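PDB 6OAE: mucin-like protocadherin from Homo sapiens, which probably forms calcium-dependent heterophilic adhesion complexes with CDHR2 on adjacent microvilli, and is represented here by its first two extracellular cadherin repeats. Local coordinates for residues S66-L72 with L84-V90; E99-K105 with Q124-E128; D133-F137 with V181-P185; S148-S152 with R162-L167. All coordinates share one frame. Residue numbers count along the deposited sequence, not the author numbering.

The four contacts run along two cadherin repeats joined by a calcium-bound linker. Contact 1 pairs two strands of the first repeat; the other three belong to the second. Contacts 1 and 3 thus lie in different repeats, their centres about 30 Å apart and their nearest atoms about 8 Å, and contact 3 supplies two carboxylates to one calcium ion. Contact 2, centred about 14 Å from contact 3, packs directly against it: Phe-100 CZ lies 3.5 Å from Val-181 CG1, and Ala-127 CB 3.8 Å from the same methyl. Contact 4 is the most distant from contact 1, about 54 Å between centres, and lies in the chain between the two segments of contact 3.

Contact 1. Residues S66-L72 with L84-V90; sequences SLLEAQL and LRVFVSV
Leu-68, in the mt rotamer, overlaps Val-88 (CB to CB 4.1 Å) and brings its CG to 4.2 Å from Val-90 CG2. The strands 67-72 and 84-90 carrying these residues are extended and antiparallel, their axes 4.7 Å apart at 165°. Leu-68/Val-88, Ala-70/Val-86 and Leu-72/Leu-84 are the hydrogen-bonded pairs, each closed by two N-H···O bonds, in the first Leu-68 N to Val-88 O 2.9 Å and Val-88 N to Leu-68 O 2.8 Å. Val-90 N to Ser-66 O, 2.8 Å, extends the ladder, and a water bridges Ser-66 O, Ser-89 OG and Val-90 O. The apolar side chains of the hydrogen-bonded pairs share one face, which Phe-47, Leu-54 and Leu-56 help to cover. On the other face lie the non-hydrogen-bonded pairs Leu-67/Ser-89, Glu-69/Phe-87 and Gln-71/Arg-85. There Glu-69, with chi1 and chi2 both t, reaches diagonally to a salt bridge, OE1 to Arg-85 NH1 at 3.1 Å, with OE1 also 3.2 Å from Phe-87 CE1 at the ring edge. Arg-85 NH2 additionally bonds Gln-83. A largely buried apolar face and a mixed one opposite place this hairpin in a sheet of the Greek-key beta sandwich of a cadherin repeat.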
loop_
_atom_site.group_PDB
_atom_site.type_symbol
_atom_site.label_atom_id
_atom_site.label_comp_id
_atom_site.label_asym_id
_atom_site.label_seq_id
_atom_site.Cartn_x
_atom_site.Cartn_y
_atom_site.Cartn_z
ATOM N N SER A 66 11.192 -1.999 4.901
ATOM C CA SER A 66 11.339 -0.563 4.536
ATOM C C SER A 66 12.734 -0.022 4.885
ATOM O O SER A 66 13.048 1.110 4.480
ATOM C CB SER A 66 10.267 0.250 5.204
ATOM O OG SER A 66 10.462 0.274 6.606
ATOM N N LEU A 67 13.538 -0.778 5.632
ATOM C CA LEU A 67 14.882 -0.326 6.065
ATOM C C LEU A 67 15.853 -1.491 5.948
ATOM O O LEU A 67 15.583 -2.568 6.523
ATOM C CB LEU A 67 14.791 0.199 7.496
ATOM C CG LEU A 67 16.071 0.803 8.055
ATOM C CD1 LEU A 67 16.286 2.218 7.513
ATOM C CD2 LEU A 67 16.026 0.792 9.584
ATOM N N LEU A 68 16.931 -1.289 5.196
ATOM C CA LEU A 68 17.984 -2.305 4.977
ATOM C C LEU A 68 19.243 -1.737 5.617
ATOM O O LEU A 68 19.509 -0.545 5.398
ATOM C CB LEU A 68 18.152 -2.572 3.478
ATOM C CG LEU A 68 16.855 -2.770 2.687
ATOM C CD1 LEU A 68 17.147 -2.947 1.198
ATOM C CD2 LEU A 68 16.074 -3.949 3.216
ATOM N N GLU A 69 19.958 -2.554 6.381
ATOM C CA GLU A 69 21.163 -2.156 7.131
ATOM C C GLU A 69 22.339 -3.015 6.677
ATOM O O GLU A 69 22.187 -4.225 6.570
ATOM C CB GLU A 69 20.866 -2.297 8.631
ATOM C CG GLU A 69 22.086 -2.178 9.522
ATOM C CD GLU A 69 21.763 -1.922 10.985
ATOM O OE1 GLU A 69 22.525 -1.171 11.635
ATOM O OE2 GLU A 69 20.747 -2.467 11.470
ATOM N N ALA A 70 23.478 -2.387 6.432
ATOM C CA ALA A 70 24.755 -3.055 6.148
ATOM C C ALA A 70 25.693 -2.720 7.297
ATOM O O ALA A 70 25.843 -1.511 7.596
ATOM C CB ALA A 70 25.326 -2.606 4.835
ATOM N N GLN A 71 26.272 -3.751 7.913
ATOM C CA GLN A 71 27.332 -3.595 8.950
ATOM C C GLN A 71 28.647 -3.840 8.236
ATOM O O GLN A 71 28.843 -4.967 7.761
ATOM C CB GLN A 71 27.085 -4.558 10.109
ATOM C CG GLN A 71 28.171 -4.499 11.179
ATOM C CD GLN A 71 27.984 -5.552 12.240
ATOM O OE1 GLN A 71 27.581 -6.680 11.963
ATOM N NE2 GLN A 71 28.285 -5.184 13.474
ATOM N N LEU A 72 29.488 -2.824 8.122
ATOM C CA LEU A 72 30.806 -2.924 7.465
ATOM C C LEU A 72 31.815 -3.152 8.576
ATOM O O LEU A 72 31.930 -2.258 9.429
ATOM C CB LEU A 72 31.143 -1.653 6.684
ATOM C CG LEU A 72 30.050 -1.097 5.772
ATOM C CD1 LEU A 72 30.644 -0.120 4.783
ATOM C CD2 LEU A 72 29.301 -2.198 5.055
ATOM N N LEU A 84 31.345 0.371 10.496
ATOM C CA LEU A 84 30.515 1.437 9.891
ATOM C C LEU A 84 29.109 0.863 9.706
ATOM O O LEU A 84 28.994 -0.348 9.571
ATOM C CB LEU A 84 31.143 1.822 8.549
ATOM C CG LEU A 84 32.257 2.868 8.530
ATOM C CD1 LEU A 84 33.150 2.835 9.741
ATOM C CD2 LEU A 84 33.089 2.730 7.266
ATOM N N ARG A 85 28.077 1.701 9.730
ATOM C CA ARG A 85 26.707 1.303 9.332
ATOM C C ARG A 85 26.329 2.079 8.075
ATOM O O ARG A 85 26.689 3.279 7.951
ATOM C CB ARG A 85 25.670 1.555 10.433
ATOM C CG ARG A 85 25.997 0.884 11.758
ATOM C CD ARG A 85 26.325 -0.601 11.637
ATOM N NE ARG A 85 26.817 -1.072 12.922
ATOM C CZ ARG A 85 26.032 -1.401 13.940
ATOM N NH1 ARG A 85 24.715 -1.332 13.815
ATOM N NH2 ARG A 85 26.562 -1.810 15.081
ATOM N N VAL A 86 25.629 1.406 7.179
ATOM C CA VAL A 86 24.958 2.041 6.017
ATOM C C VAL A 86 23.492 1.657 6.072
ATOM O O VAL A 86 23.199 0.441 6.244
ATOM C CB VAL A 86 25.570 1.631 4.678
ATOM C CG1 VAL A 86 24.712 2.157 3.520
ATOM C CG2 VAL A 86 27.012 2.087 4.567
ATOM N N PHE A 87 22.612 2.646 5.926
ATOM C CA PHE A 87 21.148 2.452 5.888
ATOM C C PHE A 87 20.612 2.748 4.494
ATOM O O PHE A 87 20.938 3.799 3.926
ATOM C CB PHE A 87 20.487 3.351 6.922
ATOM C CG PHE A 87 20.640 2.860 8.341
ATOM C CD1 PHE A 87 21.439 1.772 8.664
ATOM C CD2 PHE A 87 19.992 3.501 9.373
ATOM C CE1 PHE A 87 21.547 1.338 9.975
ATOM C CE2 PHE A 87 20.101 3.057 10.680
ATOM C CZ PHE A 87 20.874 1.976 10.974
ATOM N N VAL A 88 19.802 1.833 3.982
ATOM C CA VAL A 88 18.963 2.092 2.788
ATOM C C VAL A 88 17.531 2.243 3.290
ATOM O O VAL A 88 16.943 1.254 3.756
ATOM C CB VAL A 88 19.079 1.015 1.707
ATOM C CG1 VAL A 88 18.155 1.341 0.544
ATOM C CG2 VAL A 88 20.509 0.850 1.223
ATOM N N SER A 89 17.017 3.452 3.211
ATOM C CA SER A 89 15.616 3.776 3.492
ATOM C C SER A 89 14.830 3.516 2.203
ATOM O O SER A 89 15.080 4.210 1.211
ATOM C CB SER A 89 15.495 5.172 3.970
ATOM O OG SER A 89 14.134 5.494 4.140
ATOM N N VAL A 90 13.916 2.547 2.220
ATOM C CA VAL A 90 13.097 2.178 1.038
ATOM C C VAL A 90 11.853 3.072 1.019
ATOM O O VAL A 90 11.168 3.155 2.050
ATOM C CB VAL A 90 12.717 0.692 1.055
ATOM C CG1 VAL A 90 11.900 0.333 -0.176
ATOM C CG2 VAL A 90 13.946 -0.196 1.176
HETATM O O HOH W 1 11.455 3.971 4.337
#

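Contact 2. Residues E99-K105 with Q124-E128; sequences EFPFKTK and QLQAE
Two backbone hydrogen bonds fix one end of this contact: Glu-99 N donates to Glu-128 O at 2.9 Å, and Glu-128 N to Glu-99 O at 3.0 Å. They make a single antiparallel bridge, CA to CA 5.5 Å. Beyond it the chains stay close, with Phe-100 and Ala-127 CA atoms 4.3 Å apart and Glu-99 O 3.3 Å from Ala-127 CA. Ala-127 N is satisfied by the hydroxyl of Tyr-138. Phe-100, chi1 m, sets one ring face over Ala-127 CB (3.9 Å from CD1), while its edge meets Leu-125 O, 3.3 Å from CE1; Leu-179 and Val-181 of the sheet also pack against it. Pro-101 CD lies 3.5 Å from Gln-126 O. Phe-102 adopts chi1 p, so that CZ touches Leu-125 CD2 at 4.2 Å and CE1 approaches Gln-124 O at 3.6 Å. At the far end the chain enters the strand beginning at Thr-104, and Lys-105, whose CA-to-CB bond points toward 124-128, curls through chi3 m to place NZ 3.0 Å from Gln-124 O, a hydrogen bond. A water donates to Gln-124 OE1 (2.7 Å) and accepts a weak bond from Lys-105 NZ at 3.4 Å. Main-chain amides at one end and an ammonium group at the other thus bond backbone carbonyls, while between them the rings pack on the Ala-127 and Leu-125 side chains and on carbonyl oxygens at the entry into the second cadherin repeat.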
loop_
_atom_site.group_PDB
_atom_site.type_symbol
_atom_site.label_atom_id
_atom_site.label_comp_id
_atom_site.label_asym_id
_atom_site.label_seq_id
_atom_site.Cartn_x
_atom_site.Cartn_y
_atom_site.Cartn_z
ATOM N N GLU A 99 -8.561 -3.994 -3.510
ATOM C CA GLU A 99 -9.358 -5.189 -3.833
ATOM C C GLU A 99 -10.547 -5.246 -2.890
ATOM O O GLU A 99 -10.338 -5.088 -1.678
ATOM C CB GLU A 99 -8.504 -6.443 -3.672
ATOM C CG GLU A 99 -7.413 -6.558 -4.706
ATOM C CD GLU A 99 -6.380 -7.630 -4.398
ATOM O OE1 GLU A 99 -6.683 -8.518 -3.584
ATOM O OE2 GLU A 99 -5.279 -7.559 -4.974
ATOM N N PHE A 100 -11.737 -5.441 -3.443
ATOM C CA PHE A 100 -12.952 -5.752 -2.662
ATOM C C PHE A 100 -12.911 -7.238 -2.351
ATOM O O PHE A 100 -12.437 -8.004 -3.188
ATOM C CB PHE A 100 -14.215 -5.450 -3.447
ATOM C CG PHE A 100 -14.520 -3.990 -3.644
ATOM C CD1 PHE A 100 -14.898 -3.200 -2.564
ATOM C CD2 PHE A 100 -14.468 -3.422 -4.912
ATOM C CE1 PHE A 100 -15.211 -1.863 -2.749
ATOM C CE2 PHE A 100 -14.780 -2.080 -5.093
ATOM C CZ PHE A 100 -15.156 -1.312 -4.016
ATOM N N PRO A 101 -13.360 -7.681 -1.157
ATOM C CA PRO A 101 -13.526 -9.122 -0.888
ATOM C C PRO A 101 -14.784 -9.781 -1.505
ATOM O O PRO A 101 -15.080 -10.920 -1.153
ATOM C CB PRO A 101 -13.539 -9.127 0.645
ATOM C CG PRO A 101 -14.222 -7.824 1.019
ATOM C CD PRO A 101 -13.651 -6.837 0.018
ATOM N N PHE A 102 -15.489 -9.098 -2.419
ATOM C CA PHE A 102 -16.663 -9.609 -3.172
ATOM C C PHE A 102 -16.676 -9.005 -4.572
ATOM O O PHE A 102 -16.048 -7.911 -4.770
ATOM C CB PHE A 102 -17.964 -9.252 -2.433
ATOM C CG PHE A 102 -18.162 -7.768 -2.242
ATOM C CD1 PHE A 102 -17.539 -7.097 -1.199
ATOM C CD2 PHE A 102 -18.950 -7.042 -3.119
ATOM C CE1 PHE A 102 -17.699 -5.727 -1.035
ATOM C CE2 PHE A 102 -19.116 -5.673 -2.944
ATOM C CZ PHE A 102 -18.495 -5.026 -1.904
ATOM N N LYS A 103 -17.385 -9.653 -5.504
ATOM C CA LYS A 103 -17.577 -9.178 -6.900
ATOM C C LYS A 103 -18.973 -8.559 -7.035
ATOM O O LYS A 103 -19.087 -7.405 -7.463
ATOM C CB LYS A 103 -17.430 -10.326 -7.897
ATOM C CG LYS A 103 -16.080 -11.028 -7.902
ATOM C CD LYS A 103 -16.116 -12.358 -8.674
ATOM C CE LYS A 103 -14.843 -13.158 -8.520
ATOM N NZ LYS A 103 -13.704 -12.448 -9.139
ATOM N N THR A 104 -19.999 -9.340 -6.724
ATOM C CA THR A 104 -21.423 -8.918 -6.704
ATOM C C THR A 104 -22.037 -9.476 -5.425
ATOM O O THR A 104 -21.786 -10.666 -5.120
ATOM C CB THR A 104 -22.236 -9.399 -7.909
ATOM O OG1 THR A 104 -21.667 -8.958 -9.147
ATOM C CG2 THR A 104 -23.668 -8.912 -7.833
ATOM N N LYS A 105 -22.816 -8.653 -4.734
ATOM C CA LYS A 105 -23.312 -8.910 -3.362
ATOM C C LYS A 105 -24.734 -8.351 -3.232
ATOM O O LYS A 105 -24.956 -7.231 -3.750
ATOM C CB LYS A 105 -22.353 -8.206 -2.400
ATOM C CG LYS A 105 -22.589 -8.430 -0.924
ATOM C CD LYS A 105 -22.094 -7.284 -0.047
ATOM C CE LYS A 105 -20.596 -7.243 0.136
ATOM N NZ LYS A 105 -20.159 -7.717 1.473
ATOM N N GLN A 124 -18.614 -3.927 5.681
ATOM C CA GLN A 124 -19.184 -4.820 4.643
ATOM C C GLN A 124 -18.832 -4.320 3.238
ATOM O O GLN A 124 -18.946 -5.149 2.311
ATOM C CB GLN A 124 -20.691 -4.963 4.838
ATOM C CG GLN A 124 -21.039 -5.811 6.060
ATOM C CD GLN A 124 -22.520 -5.967 6.295
ATOM O OE1 GLN A 124 -23.341 -5.885 5.371
ATOM N NE2 GLN A 124 -22.879 -6.226 7.548
ATOM N N LEU A 125 -18.428 -3.047 3.065
ATOM C CA LEU A 125 -18.140 -2.490 1.706
ATOM C C LEU A 125 -16.658 -2.216 1.485
ATOM O O LEU A 125 -16.295 -2.184 0.333
ATOM C CB LEU A 125 -18.932 -1.192 1.483
ATOM C CG LEU A 125 -20.453 -1.345 1.440
ATOM C CD1 LEU A 125 -21.115 -0.073 0.904
ATOM C CD2 LEU A 125 -20.851 -2.517 0.579
ATOM N N GLN A 126 -15.865 -2.011 2.524
ATOM C CA GLN A 126 -14.482 -1.489 2.372
ATOM C C GLN A 126 -13.622 -2.468 1.567
ATOM O O GLN A 126 -13.801 -3.706 1.668
ATOM C CB GLN A 126 -13.857 -1.120 3.714
ATOM C CG GLN A 126 -13.637 -2.294 4.660
ATOM C CD GLN A 126 -13.334 -1.807 6.056
ATOM O OE1 GLN A 126 -13.209 -0.605 6.305
ATOM N NE2 GLN A 126 -13.210 -2.742 6.988
ATOM N N ALA A 127 -12.736 -1.901 0.761
ATOM C CA ALA A 127 -11.663 -2.624 0.060
ATOM C C ALA A 127 -10.410 -2.597 0.937
ATOM O O ALA A 127 -10.396 -1.893 1.963
ATOM C CB ALA A 127 -11.431 -1.987 -1.288
ATOM N N GLU A 128 -9.391 -3.342 0.520
ATOM C CA GLU A 128 -8.062 -3.361 1.175
ATOM C C GLU A 128 -6.997 -3.196 0.094
ATOM O O GLU A 128 -7.158 -3.790 -0.997
ATOM C CB GLU A 128 -7.813 -4.646 1.961
ATOM C CG GLU A 128 -6.663 -4.517 2.944
ATOM C CD GLU A 128 -6.624 -5.647 3.954
ATOM O OE1 GLU A 128 -7.567 -6.481 3.939
ATOM O OE2 GLU A 128 -5.669 -5.698 4.743
HETATM O O HOH W 2 -23.070 -7.257 3.096
#

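Contact 3. Residues D133-F137 with V181-P185; sequences DDILF and VRDTP. With CA (calcium ion), chain E.
From Asp-134 to Phe-137 the backbone is extended. Asp-134 points its CA-to-CB bond toward 181-185, and with chi1 m and chi2 near 0° it sets OD2 2.3 Å from a calcium ion. Asp-183 OD2, also hydrogen-bonded to His-193 ND1, binds the same ion at 2.3 Å; the two carboxylate oxygens, Asp-134 OD2 and Asp-183 OD2, are 3.5 Å apart, and the cation between them offsets their charge repulsion. Ile-135 joins the segments through water, which donates to Ile-135 O (2.8 Å) and Asp-183 O (2.7 Å). Leu-136, rotamer mt, packs CB 3.7 Å from Val-181 CG2 and CD2 3.7 Å from Asp-183 CB. At Phe-137 the chains form an antiparallel hydrogen-bonded pair with Arg-182, CA to CA 5.3 Å: Phe-137 N to Arg-182 O and Arg-182 N to Phe-137 O are both 2.9 Å. The Phe-137 ring, chi1 m, receives Pro-185 CA over its face in a CH-pi contact, 3.6 Å from the centroid. In the loop after the strand Arg-182 NH2 bonds Pro-185 O at 2.8 Å. Asn-94, Asn-96, Asp-129 and Asp-131 complete this calcium site, one of three in the linker between the repeats, an arrangement typical of cadherins.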
loop_
_atom_site.group_PDB
_atom_site.type_symbol
_atom_site.label_atom_id
_atom_site.label_comp_id
_atom_site.label_asym_id
_atom_site.label_seq_id
_atom_site.Cartn_x
_atom_site.Cartn_y
_atom_site.Cartn_z
ATOM N N ASP A 133 -0.522 2.845 3.486
ATOM C CA ASP A 133 -0.672 4.313 3.660
ATOM C C ASP A 133 -1.701 4.888 2.680
ATOM O O ASP A 133 -2.049 6.048 2.860
ATOM C CB ASP A 133 0.690 5.005 3.525
ATOM C CG ASP A 133 1.685 4.531 4.583
ATOM O OD1 ASP A 133 1.407 4.748 5.771
ATOM O OD2 ASP A 133 2.726 3.923 4.204
ATOM N N ASP A 134 -2.167 4.122 1.687
ATOM C CA ASP A 134 -3.097 4.626 0.641
ATOM C C ASP A 134 -4.467 4.887 1.284
ATOM O O ASP A 134 -4.991 3.968 1.940
ATOM C CB ASP A 134 -3.217 3.664 -0.545
ATOM C CG ASP A 134 -2.065 3.735 -1.530
ATOM O OD1 ASP A 134 -1.109 4.524 -1.280
ATOM O OD2 ASP A 134 -2.142 3.031 -2.558
ATOM N N ILE A 135 -4.993 6.095 1.101
ATOM C CA ILE A 135 -6.395 6.444 1.457
ATOM C C ILE A 135 -7.253 6.006 0.292
ATOM O O ILE A 135 -6.895 6.355 -0.857
ATOM C CB ILE A 135 -6.559 7.948 1.755
ATOM C CG1 ILE A 135 -5.586 8.410 2.846
ATOM C CG2 ILE A 135 -8.015 8.260 2.108
ATOM C CD1 ILE A 135 -5.641 7.564 4.093
ATOM N N LEU A 136 -8.327 5.268 0.554
ATOM C CA LEU A 136 -9.187 4.746 -0.538
ATOM C C LEU A 136 -10.413 5.662 -0.693
ATOM O O LEU A 136 -10.949 6.123 0.308
ATOM C CB LEU A 136 -9.560 3.292 -0.234
ATOM C CG LEU A 136 -8.363 2.346 -0.106
ATOM C CD1 LEU A 136 -8.827 0.907 -0.023
ATOM C CD2 LEU A 136 -7.374 2.531 -1.251
ATOM N N PHE A 137 -10.788 5.894 -1.939
ATOM C CA PHE A 137 -11.838 6.823 -2.404
ATOM C C PHE A 137 -12.909 5.982 -3.089
ATOM O O PHE A 137 -12.594 5.310 -4.083
ATOM C CB PHE A 137 -11.241 7.862 -3.341
ATOM C CG PHE A 137 -10.370 8.853 -2.621
ATOM C CD1 PHE A 137 -9.074 8.517 -2.232
ATOM C CD2 PHE A 137 -10.853 10.123 -2.314
ATOM C CE1 PHE A 137 -8.290 9.434 -1.545
ATOM C CE2 PHE A 137 -10.059 11.039 -1.636
ATOM C CZ PHE A 137 -8.778 10.696 -1.262
ATOM N N VAL A 181 -13.731 1.748 -6.219
ATOM C CA VAL A 181 -12.749 2.253 -5.235
ATOM C C VAL A 181 -11.486 2.581 -6.020
ATOM O O VAL A 181 -11.171 1.817 -6.953
ATOM C CB VAL A 181 -12.501 1.254 -4.089
ATOM C CG1 VAL A 181 -11.894 -0.065 -4.575
ATOM C CG2 VAL A 181 -11.654 1.883 -3.001
ATOM N N ARG A 182 -10.819 3.673 -5.670
ATOM C CA ARG A 182 -9.484 4.008 -6.227
ATOM C C ARG A 182 -8.583 4.355 -5.047
ATOM O O ARG A 182 -9.121 4.715 -3.963
ATOM C CB ARG A 182 -9.572 5.108 -7.296
ATOM C CG ARG A 182 -10.087 6.437 -6.785
ATOM C CD ARG A 182 -9.977 7.616 -7.746
ATOM N NE ARG A 182 -10.395 8.823 -7.035
ATOM C CZ ARG A 182 -11.654 9.262 -6.898
ATOM N NH1 ARG A 182 -12.681 8.623 -7.440
ATOM N NH2 ARG A 182 -11.884 10.369 -6.217
ATOM N N ASP A 183 -7.263 4.268 -5.249
ATOM C CA ASP A 183 -6.261 4.500 -4.175
ATOM C C ASP A 183 -5.616 5.887 -4.326
ATOM O O ASP A 183 -4.566 6.091 -3.740
ATOM C CB ASP A 183 -5.235 3.373 -4.159
ATOM C CG ASP A 183 -4.503 3.135 -5.469
ATOM O OD1 ASP A 183 -4.692 3.927 -6.441
ATOM O OD2 ASP A 183 -3.768 2.132 -5.507
ATOM N N THR A 184 -6.227 6.794 -5.094
ATOM C CA THR A 184 -5.761 8.190 -5.286
ATOM C C THR A 184 -6.952 9.136 -5.197
ATOM O O THR A 184 -8.063 8.786 -5.588
ATOM C CB THR A 184 -5.032 8.356 -6.624
ATOM O OG1 THR A 184 -5.945 8.089 -7.699
ATOM C CG2 THR A 184 -3.807 7.473 -6.699
ATOM N N PRO A 185 -6.773 10.368 -4.691
ATOM C CA PRO A 185 -7.867 11.331 -4.673
ATOM C C PRO A 185 -8.334 11.680 -6.095
ATOM O O PRO A 185 -9.510 11.862 -6.282
ATOM C CB PRO A 185 -7.284 12.590 -4.015
ATOM C CG PRO A 185 -5.963 12.183 -3.436
ATOM C CD PRO A 185 -5.534 10.897 -4.100
HETATM CA CA CA E . -2.331 1.235 -3.914
HETATM O O HOH W 3 -4.644 7.752 -1.609
#

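Contact 4. Residues S148-S152 with R162-L167; sequences SDYFS and RLDRPL
Tyr-150 takes chi1 m with chi2 near 90°, laying CD2 3.8 Å from Leu-167 CD2 and its ring edge against Pro-166 O (3.5 Å from CE2). Phe-151, also chi1 m, meets Leu-163 CD1 at 3.7 Å through CE1 and Leu-167 CD2 at 3.9 Å through CZ; Leu-163 is tp, Leu-167 mt. Met-175 and Phe-177 continue this apolar cluster. The backbone is an antiparallel hairpin, with 151-155 the edge and 158-163 the middle strand of a three-stranded sheet in the beta sandwich of the second cadherin repeat: Phe-151/Leu-163 is a non-hydrogen-bonded pair, and Ser-152/Arg-162 a hydrogen-bonded one, with Ser-152 N to Arg-162 O 3.2 Å and Arg-162 N to Ser-152 O 2.9 Å. Asp-164 N bonds Tyr-150 O at 2.8 Å. Ser-152, chi1 p, donates from OG to Asp-164 OD2 (2.7 Å) and accepts from Arg-162 NH2 (2.9 Å). Arg-162, ttp, closes the triangle with a salt bridge from NE to Asp-164 OD1 at 2.9 Å. Water links Asp-164 OD2 to Ser-148 O, donating to both.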
loop_
_atom_site.group_PDB
_atom_site.type_symbol
_atom_site.label_atom_id
_atom_site.label_comp_id
_atom_site.label_asym_id
_atom_site.label_seq_id
_atom_site.Cartn_x
_atom_site.Cartn_y
_atom_site.Cartn_z
ATOM N N SER A 148 -29.943 5.949 -7.162
ATOM C CA SER A 148 -29.222 6.964 -6.354
ATOM C C SER A 148 -30.198 7.914 -5.640
ATOM O O SER A 148 -29.729 8.642 -4.791
ATOM C CB SER A 148 -28.223 7.726 -7.169
ATOM O OG SER A 148 -28.876 8.442 -8.197
ATOM N N ASP A 149 -31.494 7.919 -5.976
ATOM C CA ASP A 149 -32.525 8.678 -5.217
ATOM C C ASP A 149 -32.658 8.090 -3.799
ATOM O O ASP A 149 -33.042 8.827 -2.898
ATOM C CB ASP A 149 -33.903 8.651 -5.893
ATOM C CG ASP A 149 -33.965 9.178 -7.326
ATOM O OD1 ASP A 149 -32.986 9.802 -7.783
ATOM O OD2 ASP A 149 -35.024 8.952 -7.979
ATOM N N TYR A 150 -32.327 6.810 -3.594
ATOM C CA TYR A 150 -32.629 6.091 -2.336
ATOM C C TYR A 150 -31.417 5.902 -1.432
ATOM O O TYR A 150 -31.642 5.845 -0.243
ATOM C CB TYR A 150 -33.209 4.722 -2.652
ATOM C CG TYR A 150 -34.548 4.819 -3.328
ATOM C CD1 TYR A 150 -34.628 4.912 -4.707
ATOM C CD2 TYR A 150 -35.728 4.850 -2.596
ATOM C CE1 TYR A 150 -35.850 5.003 -5.353
ATOM C CE2 TYR A 150 -36.964 4.935 -3.231
ATOM C CZ TYR A 150 -37.023 5.014 -4.614
ATOM O OH TYR A 150 -38.225 5.113 -5.268
ATOM N N PHE A 151 -30.217 5.723 -1.990
ATOM C CA PHE A 151 -29.000 5.369 -1.219
ATOM C C PHE A 151 -27.812 6.202 -1.668
ATOM O O PHE A 151 -27.698 6.536 -2.849
ATOM C CB PHE A 151 -28.658 3.890 -1.381
ATOM C CG PHE A 151 -29.723 2.931 -0.916
ATOM C CD1 PHE A 151 -29.850 2.597 0.425
ATOM C CD2 PHE A 151 -30.582 2.326 -1.829
ATOM C CE1 PHE A 151 -30.809 1.693 0.838
ATOM C CE2 PHE A 151 -31.549 1.423 -1.410
ATOM C CZ PHE A 151 -31.661 1.112 -0.079
ATOM N N SER A 152 -26.940 6.526 -0.712
ATOM C CA SER A 152 -25.658 7.232 -0.963
ATOM C C SER A 152 -24.621 6.764 0.053
ATOM O O SER A 152 -25.020 6.208 1.095
ATOM C CB SER A 152 -25.875 8.727 -0.906
ATOM O OG SER A 152 -26.281 9.118 0.389
ATOM N N ARG A 162 -26.125 4.647 3.255
ATOM C CA ARG A 162 -27.206 5.307 4.006
ATOM C C ARG A 162 -28.489 5.296 3.171
ATOM O O ARG A 162 -28.410 5.535 1.954
ATOM C CB ARG A 162 -26.730 6.718 4.363
ATOM C CG ARG A 162 -27.804 7.610 4.975
ATOM C CD ARG A 162 -27.296 9.017 5.250
ATOM N NE ARG A 162 -26.862 9.586 3.987
ATOM C CZ ARG A 162 -25.809 10.365 3.810
ATOM N NH1 ARG A 162 -25.047 10.708 4.827
ATOM N NH2 ARG A 162 -25.502 10.776 2.596
ATOM N N LEU A 163 -29.636 5.032 3.800
ATOM C CA LEU A 163 -30.963 5.232 3.169
ATOM C C LEU A 163 -31.318 6.731 3.241
ATOM O O LEU A 163 -31.313 7.310 4.350
ATOM C CB LEU A 163 -32.017 4.372 3.869
ATOM C CG LEU A 163 -33.423 4.495 3.314
ATOM C CD1 LEU A 163 -33.529 3.916 1.908
ATOM C CD2 LEU A 163 -34.419 3.808 4.234
ATOM N N ASP A 164 -31.631 7.330 2.103
ATOM C CA ASP A 164 -31.899 8.788 1.993
ATOM C C ASP A 164 -33.365 9.116 1.778
ATOM O O ASP A 164 -33.722 10.270 2.010
ATOM C CB ASP A 164 -31.118 9.358 0.830
ATOM C CG ASP A 164 -29.635 9.203 1.055
ATOM O OD1 ASP A 164 -29.195 9.434 2.221
ATOM O OD2 ASP A 164 -28.947 8.853 0.080
ATOM N N ARG A 165 -34.179 8.175 1.309
ATOM C CA ARG A 165 -35.620 8.436 1.045
ATOM C C ARG A 165 -36.409 7.178 1.349
ATOM O O ARG A 165 -35.888 6.070 1.211
ATOM C CB ARG A 165 -35.856 8.865 -0.406
ATOM C CG ARG A 165 -35.457 10.306 -0.678
ATOM C CD ARG A 165 -35.515 10.620 -2.154
ATOM N NE ARG A 165 -36.875 10.608 -2.660
ATOM C CZ ARG A 165 -37.719 11.647 -2.644
ATOM N NH1 ARG A 165 -38.939 11.499 -3.149
ATOM N NH2 ARG A 165 -37.355 12.819 -2.128
ATOM N N PRO A 166 -37.685 7.309 1.751
ATOM C CA PRO A 166 -38.489 6.128 2.071
ATOM C C PRO A 166 -38.510 5.134 0.903
ATOM O O PRO A 166 -38.644 5.548 -0.223
ATOM C CB PRO A 166 -39.894 6.679 2.385
ATOM C CG PRO A 166 -39.705 8.151 2.638
ATOM C CD PRO A 166 -38.420 8.575 1.950
ATOM N N LEU A 167 -38.340 3.851 1.206
ATOM C CA LEU A 167 -38.404 2.757 0.225
ATOM C C LEU A 167 -39.873 2.479 -0.086
ATOM O O LEU A 167 -40.773 2.802 0.761
ATOM C CB LEU A 167 -37.707 1.513 0.779
ATOM C CG LEU A 167 -36.229 1.704 1.114
ATOM C CD1 LEU A 167 -35.674 0.480 1.828
ATOM C CD2 LEU A 167 -35.433 1.996 -0.151
HETATM O O HOH W 4 -29.492 9.743 -2.468
#